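Local coordinates for protein 2-hydroxyhepta-2,4-diene-1,7-dioate isomerase (PDB 3QDF) that probably acts on small oxo-acids as a zinc-dependent isomerase or acylpyruvate-type hydrolase of the fumarylacetoacetate hydrolase family, at residues N114-A125 with Y147-Q158. Sequence-based numbering, arbitrary orientation.
Sequences NASPVHFEGELA and YTIGNDVSARDQ. With ZN (zinc ion), chain B; EDO (1,2-ethanediol), chain D.
Arg156 CG lies 3.6 Å from the centroid of the His119 ring, over one face, a CH-pi contact. The guanidinium of Arg156 stands steeply to that ring, its plane 75° away, and takes Glu121 OE1 at its edge. These residues lie on an antiparallel strand pair, 118-128 with 144-155, that carries the metal site of the fumarylacetoacetate hydrolase fold. The pairing runs from Val118-Ala155 to Ala125-Thr148 and is interrupted near Glu121 and Asp152. There Asn151 OD1 accepts from Glu121 N, and Glu121 O accepts from Asp152 N at 2.8 Å.

Both terminal nitrogens of Arg156 grip Glu121 OE1 in a salt bridge. Arg156 NH2 meets the anti lone pair of Glu121 OE1 at 2.6 Å, while NH1 comes from above the carboxylate plane. The two bonds, with zinc on the other oxygen, limit rotation of the carboxylate. Glu121 and Asp152 lie side by side, their carboxylates 84° apart. Asp152 OD1 forms a salt bridge with Lys97, and Lys169 bonds OD2. Gly235 N donates to Glu123 OE1. A water and 1,2-ethanediol O1, probably from the crystallisation liquor, also bind the zinc. Glu121 OE2 and Asp152 OD2 are ligands too, and Glu123 OE2 binds it at 2.0 Å.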
ATOM      1  N   ASN A 114      19.210   6.955 -14.448  1.00 38.06           N
ATOM      2  CA  ASN A 114      18.689   7.658 -15.637  1.00 40.11           C
ATOM      3  C   ASN A 114      17.254   8.231 -15.601  1.00 39.06           C
ATOM      4  O   ASN A 114      16.847   8.874 -16.562  1.00 39.57           O
ATOM      5  CB  ASN A 114      18.914   6.824 -16.935  1.00 41.15           C
ATOM      6  CG  ASN A 114      17.874   5.684 -17.154  1.00 41.88           C
ATOM      7  OD1 ASN A 114      16.990   5.401 -16.325  1.00 41.03           O
ATOM      8  ND2 ASN A 114      18.006   5.017 -18.303  1.00 42.98           N
ATOM      9  N   ALA A 115      16.504   8.019 -14.514  1.00 37.17           N
ATOM     10  CA  ALA A 115      15.087   8.407 -14.484  1.00 36.02           C
ATOM     11  C   ALA A 115      14.769   9.755 -13.805  1.00 36.04           C
ATOM     12  O   ALA A 115      15.077   9.966 -12.633  1.00 36.26           O
ATOM     13  CB  ALA A 115      14.246   7.289 -13.868  1.00 34.57           C
ATOM     14  N   SER A 116      14.115  10.643 -14.542  1.00 35.69           N
ATOM     15  CA  SER A 116      13.721  11.948 -14.009  1.00 35.93           C
ATOM     16  C   SER A 116      12.626  12.551 -14.885  1.00 35.50           C
ATOM     17  O   SER A 116      12.700  12.451 -16.104  1.00 35.93           O
ATOM     18  CB  SER A 116      14.922  12.899 -13.977  1.00 37.54           C
ATOM     19  OG  SER A 116      14.566  14.138 -13.385  1.00 38.52           O
ATOM     20  N   PRO A 117      11.584  13.136 -14.270  1.00 34.63           N
ATOM     21  CA  PRO A 117      11.296  13.117 -12.833  1.00 33.66           C
ATOM     22  C   PRO A 117      10.629  11.805 -12.358  1.00 31.49           C
ATOM     23  O   PRO A 117       9.735  11.287 -13.028  1.00 30.41           O
ATOM     24  CB  PRO A 117      10.308  14.275 -12.671  1.00 34.36           C
ATOM     25  CG  PRO A 117       9.567  14.328 -13.994  1.00 34.33           C
ATOM     26  CD  PRO A 117      10.579  13.903 -15.038  1.00 35.06           C
ATOM     27  N   VAL A 118      11.073  11.286 -11.215  1.00 30.32           N
ATOM     28  CA  VAL A 118      10.367  10.192 -10.543  1.00 28.23           C
ATOM     29  C   VAL A 118       9.420  10.770  -9.480  1.00 28.31           C
ATOM     30  O   VAL A 118       9.847  11.539  -8.618  1.00 29.09           O
ATOM     31  CB  VAL A 118      11.337   9.156  -9.897  1.00 27.69           C
ATOM     32  CG1 VAL A 118      10.542   8.018  -9.238  1.00 25.16           C
ATOM     33  CG2 VAL A 118      12.295   8.590 -10.937  1.00 26.31           C
ATOM     34  N   HIS A 119       8.148  10.387  -9.554  1.00 26.90           N
ATOM     35  CA  HIS A 119       7.112  10.881  -8.650  1.00 26.93           C
ATOM     36  C   HIS A 119       6.704   9.858  -7.609  1.00 25.53           C
ATOM     37  O   HIS A 119       6.656   8.653  -7.893  1.00 24.83           O
ATOM     38  CB  HIS A 119       5.851  11.279  -9.437  1.00 26.69           C
ATOM     39  CG  HIS A 119       5.975  12.583 -10.161  1.00 29.16           C
ATOM     40  ND1 HIS A 119       4.881  13.280 -10.624  1.00 31.98           N
ATOM     41  CD2 HIS A 119       7.062  13.328 -10.486  1.00 31.48           C
ATOM     42  CE1 HIS A 119       5.288  14.394 -11.218  1.00 33.69           C
ATOM     43  NE2 HIS A 119       6.608  14.447 -11.147  1.00 32.93           N
ATOM     44  N   PHE A 120       6.384  10.356  -6.416  1.00 24.92           N
ATOM     45  CA  PHE A 120       5.626   9.603  -5.424  1.00 24.11           C
ATOM     46  C   PHE A 120       4.145   9.681  -5.826  1.00 23.49           C
ATOM     47  O   PHE A 120       3.739  10.577  -6.576  1.00 24.84           O
ATOM     48  CB  PHE A 120       5.820  10.198  -4.024  1.00 23.98           C
ATOM     49  CG  PHE A 120       5.295  11.611  -3.899  1.00 25.39           C
ATOM     50  CD1 PHE A 120       3.940  11.853  -3.698  1.00 23.82           C
ATOM     51  CD2 PHE A 120       6.153  12.706  -4.062  1.00 26.04           C
ATOM     52  CE1 PHE A 120       3.454  13.150  -3.622  1.00 25.77           C
ATOM     53  CE2 PHE A 120       5.667  14.009  -3.990  1.00 25.77           C
ATOM     54  CZ  PHE A 120       4.316  14.227  -3.770  1.00 27.08           C
ATOM     55  N   GLU A 121       3.345   8.739  -5.348  1.00 21.81           N
ATOM     56  CA  GLU A 121       1.894   8.842  -5.434  1.00 22.12           C
ATOM     57  C   GLU A 121       1.333   8.114  -4.228  1.00 21.22           C
ATOM     58  O   GLU A 121       1.350   6.892  -4.194  1.00 19.86           O
ATOM     59  CB  GLU A 121       1.334   8.179  -6.706  1.00 21.48           C
ATOM     60  CG  GLU A 121       1.730   8.820  -8.051  1.00 24.03           C
ATOM     61  CD  GLU A 121       0.959   8.231  -9.233  1.00 26.70           C
ATOM     62  OE1 GLU A 121       0.952   8.821 -10.345  1.00 31.20           O
ATOM     63  OE2 GLU A 121       0.332   7.179  -9.048  1.00 26.48           O
ATOM     64  N   GLY A 122       0.815   8.870  -3.258  1.00 21.61           N
ATOM     65  CA  GLY A 122       0.184   8.283  -2.068  1.00 20.37           C
ATOM     66  C   GLY A 122      -1.178   7.744  -2.419  1.00 19.97           C
ATOM     67  O   GLY A 122      -1.966   8.441  -3.057  1.00 19.70           O
ATOM     68  N   GLU A 123      -1.458   6.498  -2.009  1.00 19.24           N
ATOM     69  CA  GLU A 123      -2.714   5.834  -2.362  1.00 18.61           C
ATOM     70  C   GLU A 123      -3.234   4.922  -1.265  1.00 18.83           C
ATOM     71  O   GLU A 123      -2.460   4.197  -0.598  1.00 18.23           O
ATOM     72  CB  GLU A 123      -2.549   5.002  -3.648  1.00 18.27           C
ATOM     73  CG  GLU A 123      -1.819   5.749  -4.748  1.00 17.00           C
ATOM     74  CD  GLU A 123      -2.036   5.219  -6.149  1.00 18.96           C
ATOM     75  OE1 GLU A 123      -2.759   4.199  -6.370  1.00 19.68           O
ATOM     76  OE2 GLU A 123      -1.444   5.847  -7.050  1.00 18.84           O
ATOM     77  N   LEU A 124      -4.557   4.923  -1.111  1.00 19.01           N
ATOM     78  CA  LEU A 124      -5.223   3.902  -0.315  1.00 18.61           C
ATOM     79  C   LEU A 124      -5.067   2.548  -1.018  1.00 17.92           C
ATOM     80  O   LEU A 124      -5.308   2.423  -2.216  1.00 17.66           O
ATOM     81  CB  LEU A 124      -6.700   4.248  -0.146  1.00 19.17           C
ATOM     82  CG  LEU A 124      -7.569   3.175   0.508  1.00 20.43           C
ATOM     83  CD1 LEU A 124      -7.305   3.134   2.032  1.00 20.83           C
ATOM     84  CD2 LEU A 124      -9.078   3.391   0.176  1.00 18.69           C
ATOM     85  N   ALA A 125      -4.667   1.535  -0.264  1.00 17.52           N
ATOM     86  CA  ALA A 125      -4.524   0.214  -0.832  1.00 17.93           C
ATOM     87  C   ALA A 125      -5.539  -0.762  -0.235  1.00 18.00           C
ATOM     88  O   ALA A 125      -5.760  -0.791   0.987  1.00 18.18           O
ATOM     89  CB  ALA A 125      -3.120  -0.288  -0.619  1.00 16.69           C
ATOM     90  N   TYR A 147      -7.305  -2.606   4.746  1.00 17.78           N
ATOM     91  CA  TYR A 147      -6.734  -1.484   4.004  1.00 17.49           C
ATOM     92  C   TYR A 147      -5.358  -1.145   4.502  1.00 16.46           C
ATOM     93  O   TYR A 147      -5.074  -1.250   5.692  1.00 16.65           O
ATOM     94  CB  TYR A 147      -7.669  -0.257   4.042  1.00 17.54           C
ATOM     95  CG  TYR A 147      -9.036  -0.636   3.514  1.00 18.97           C
ATOM     96  CD1 TYR A 147      -9.291  -0.643   2.133  1.00 18.81           C
ATOM     97  CD2 TYR A 147     -10.037  -1.083   4.382  1.00 19.11           C
ATOM     98  CE1 TYR A 147     -10.538  -1.047   1.636  1.00 18.82           C
ATOM     99  CE2 TYR A 147     -11.294  -1.502   3.895  1.00 20.49           C
ATOM    100  CZ  TYR A 147     -11.524  -1.471   2.518  1.00 19.78           C
ATOM    101  OH  TYR A 147     -12.740  -1.846   2.027  1.00 21.60           O
ATOM    102  N   THR A 148      -4.517  -0.724   3.578  1.00 16.20           N
ATOM    103  CA  THR A 148      -3.176  -0.287   3.923  1.00 16.68           C
ATOM    104  C   THR A 148      -2.814   0.879   3.034  1.00 17.23           C
ATOM    105  O   THR A 148      -3.708   1.501   2.404  1.00 17.85           O
ATOM    106  CB  THR A 148      -2.166  -1.463   3.847  1.00 16.73           C
ATOM    107  OG1 THR A 148      -0.908  -1.083   4.437  1.00 17.91           O
ATOM    108  CG2 THR A 148      -1.968  -1.956   2.380  1.00 14.82           C
ATOM    109  N   ILE A 149      -1.530   1.220   2.997  1.00 17.47           N
ATOM    110  CA  ILE A 149      -1.084   2.381   2.228  1.00 17.66           C
ATOM    111  C   ILE A 149      -0.130   1.919   1.166  1.00 17.85           C
ATOM    112  O   ILE A 149       0.673   1.014   1.402  1.00 17.89           O
ATOM    113  CB  ILE A 149      -0.395   3.460   3.121  1.00 18.65           C
ATOM    114  CG1 ILE A 149      -1.282   3.800   4.334  1.00 20.06           C
ATOM    115  CG2 ILE A 149      -0.100   4.738   2.298  1.00 17.57           C
ATOM    116  CD1 ILE A 149      -0.630   4.716   5.375  1.00 20.67           C
ATOM    117  N   GLY A 150      -0.241   2.506  -0.018  1.00 18.32           N
ATOM    118  CA  GLY A 150       0.720   2.280  -1.074  1.00 16.96           C
ATOM    119  C   GLY A 150       1.318   3.577  -1.576  1.00 18.40           C
ATOM    120  O   GLY A 150       0.691   4.659  -1.485  1.00 19.00           O
ATOM    121  N   ASN A 151       2.551   3.474  -2.083  1.00 18.35           N
ATOM    122  CA  ASN A 151       3.210   4.565  -2.790  1.00 19.33           C
ATOM    123  C   ASN A 151       3.459   4.104  -4.222  1.00 19.57           C
ATOM    124  O   ASN A 151       4.390   3.308  -4.484  1.00 19.41           O
ATOM    125  CB  ASN A 151       4.544   4.950  -2.109  1.00 19.62           C
ATOM    126  CG  ASN A 151       5.130   6.260  -2.643  1.00 21.15           C
ATOM    127  OD1 ASN A 151       4.752   6.731  -3.707  1.00 22.17           O
ATOM    128  ND2 ASN A 151       6.070   6.844  -1.895  1.00 22.16           N
ATOM    129  N   ASP A 152       2.628   4.591  -5.148  1.00 19.02           N
ATOM    130  CA  ASP A 152       2.752   4.208  -6.559  1.00 18.37           C
ATOM    131  C   ASP A 152       3.886   4.986  -7.251  1.00 18.46           C
ATOM    132  O   ASP A 152       3.657   5.938  -8.039  1.00 18.70           O
ATOM    133  CB  ASP A 152       1.419   4.426  -7.276  1.00 18.34           C
ATOM    134  CG  ASP A 152       1.456   3.967  -8.723  1.00 20.36           C
ATOM    135  OD1 ASP A 152       2.380   3.205  -9.090  1.00 21.00           O
ATOM    136  OD2 ASP A 152       0.557   4.357  -9.491  1.00 20.61           O
ATOM    137  N   VAL A 153       5.121   4.593  -6.960  1.00 18.18           N
ATOM    138  CA  VAL A 153       6.271   5.337  -7.493  1.00 18.64           C
ATOM    139  C   VAL A 153       6.336   5.209  -9.024  1.00 19.25           C
ATOM    140  O   VAL A 153       6.163   4.110  -9.573  1.00 17.53           O
ATOM    141  CB  VAL A 153       7.576   4.928  -6.784  1.00 19.61           C
ATOM    142  CG1 VAL A 153       8.716   5.785  -7.251  1.00 18.59           C
ATOM    143  CG2 VAL A 153       7.410   5.073  -5.273  1.00 16.32           C
ATOM    144  N   SER A 154       6.554   6.343  -9.703  1.00 20.29           N
ATOM    145  CA  SER A 154       6.359   6.430 -11.148  1.00 21.65           C
ATOM    146  C   SER A 154       7.429   7.299 -11.823  1.00 23.48           C
ATOM    147  O   SER A 154       7.564   8.502 -11.510  1.00 23.86           O
ATOM    148  CB  SER A 154       4.981   7.027 -11.459  1.00 21.50           C
ATOM    149  OG  SER A 154       3.951   6.411 -10.684  1.00 21.71           O
ATOM    150  N   ALA A 155       8.178   6.689 -12.745  1.00 23.55           N
ATOM    151  CA  ALA A 155       9.108   7.414 -13.612  1.00 25.56           C
ATOM    152  C   ALA A 155       8.326   8.081 -14.758  1.00 26.42           C
ATOM    153  O   ALA A 155       7.968   7.422 -15.751  1.00 26.68           O
ATOM    154  CB  ALA A 155      10.158   6.464 -14.154  1.00 24.66           C
ATOM    155  N   ARG A 156       8.067   9.383 -14.622  1.00 27.70           N
ATOM    156  CA  ARG A 156       7.237  10.134 -15.588  1.00 28.82           C
ATOM    157  C   ARG A 156       7.797  10.217 -17.013  1.00 30.01           C
ATOM    158  O   ARG A 156       7.033  10.174 -17.984  1.00 30.30           O
ATOM    159  CB  ARG A 156       6.947  11.557 -15.085  1.00 29.67           C
ATOM    160  CG  ARG A 156       6.162  11.671 -13.765  1.00 30.86           C
ATOM    161  CD  ARG A 156       4.816  10.942 -13.778  1.00 34.00           C
ATOM    162  NE  ARG A 156       3.998  11.278 -12.606  1.00 35.86           N
ATOM    163  CZ  ARG A 156       3.007  10.526 -12.115  1.00 35.68           C
ATOM    164  NH1 ARG A 156       2.682   9.353 -12.667  1.00 33.14           N
ATOM    165  NH2 ARG A 156       2.337  10.951 -11.047  1.00 35.29           N
ATOM    166  N   ASP A 157       9.117  10.357 -17.140  1.00 31.10           N
ATOM    167  CA  ASP A 157       9.765  10.377 -18.472  1.00 32.78           C
ATOM    168  C   ASP A 157       9.483   9.070 -19.252  1.00 31.91           C
ATOM    169  O   ASP A 157       9.169   9.087 -20.453  1.00 31.60           O
ATOM    170  CB  ASP A 157      11.282  10.652 -18.361  1.00 33.16           C
ATOM    171  CG  ASP A 157      12.010   9.676 -17.406  1.00 34.59           C
ATOM    172  OD1 ASP A 157      11.361   9.008 -16.550  1.00 34.14           O
ATOM    173  OD2 ASP A 157      13.258   9.590 -17.495  1.00 34.14           O
ATOM    174  N   GLN A 158       9.568   7.956 -18.530  1.00 31.04           N
ATOM    175  CA  GLN A 158       9.344   6.624 -19.083  1.00 31.04           C
ATOM    176  C   GLN A 158       7.886   6.354 -19.418  1.00 30.70           C
ATOM    177  O   GLN A 158       7.604   5.635 -20.374  1.00 31.57           O
ATOM    178  CB  GLN A 158       9.882   5.571 -18.124  1.00 29.83           C
ATOM    179  CG  GLN A 158      11.383   5.740 -17.899  1.00 30.99           C
ATOM    180  CD  GLN A 158      11.964   4.708 -16.958  1.00 30.50           C
ATOM    181  OE1 GLN A 158      11.250   3.824 -16.456  1.00 25.46           O
ATOM    182  NE2 GLN A 158      13.272   4.809 -16.713  1.00 28.66           N
TER
HETATM  183 ZN    ZN B 266      -1.177   5.477  -9.013  1.00 29.07          ZN
HETATM  184  C1  EDO D 268      -1.619   6.347 -11.754  1.00 38.84           C
HETATM  185  O1  EDO D 268      -2.277   6.546 -10.485  1.00 37.05           O
HETATM  186  C2  EDO D 268      -1.513   7.623 -12.600  1.00 41.59           C
HETATM  187  O2  EDO D 268      -0.207   7.710 -13.213  1.00 40.85           O
HETATM  188  O   HOH W   1      15.548   2.902 -15.803  1.00 15.08           O
HETATM  189  O   HOH W   2      14.389   7.054 -17.883  1.00 22.70           O
HETATM  190  O   HOH W   3      -2.595   3.703  -8.886  1.00 18.69           O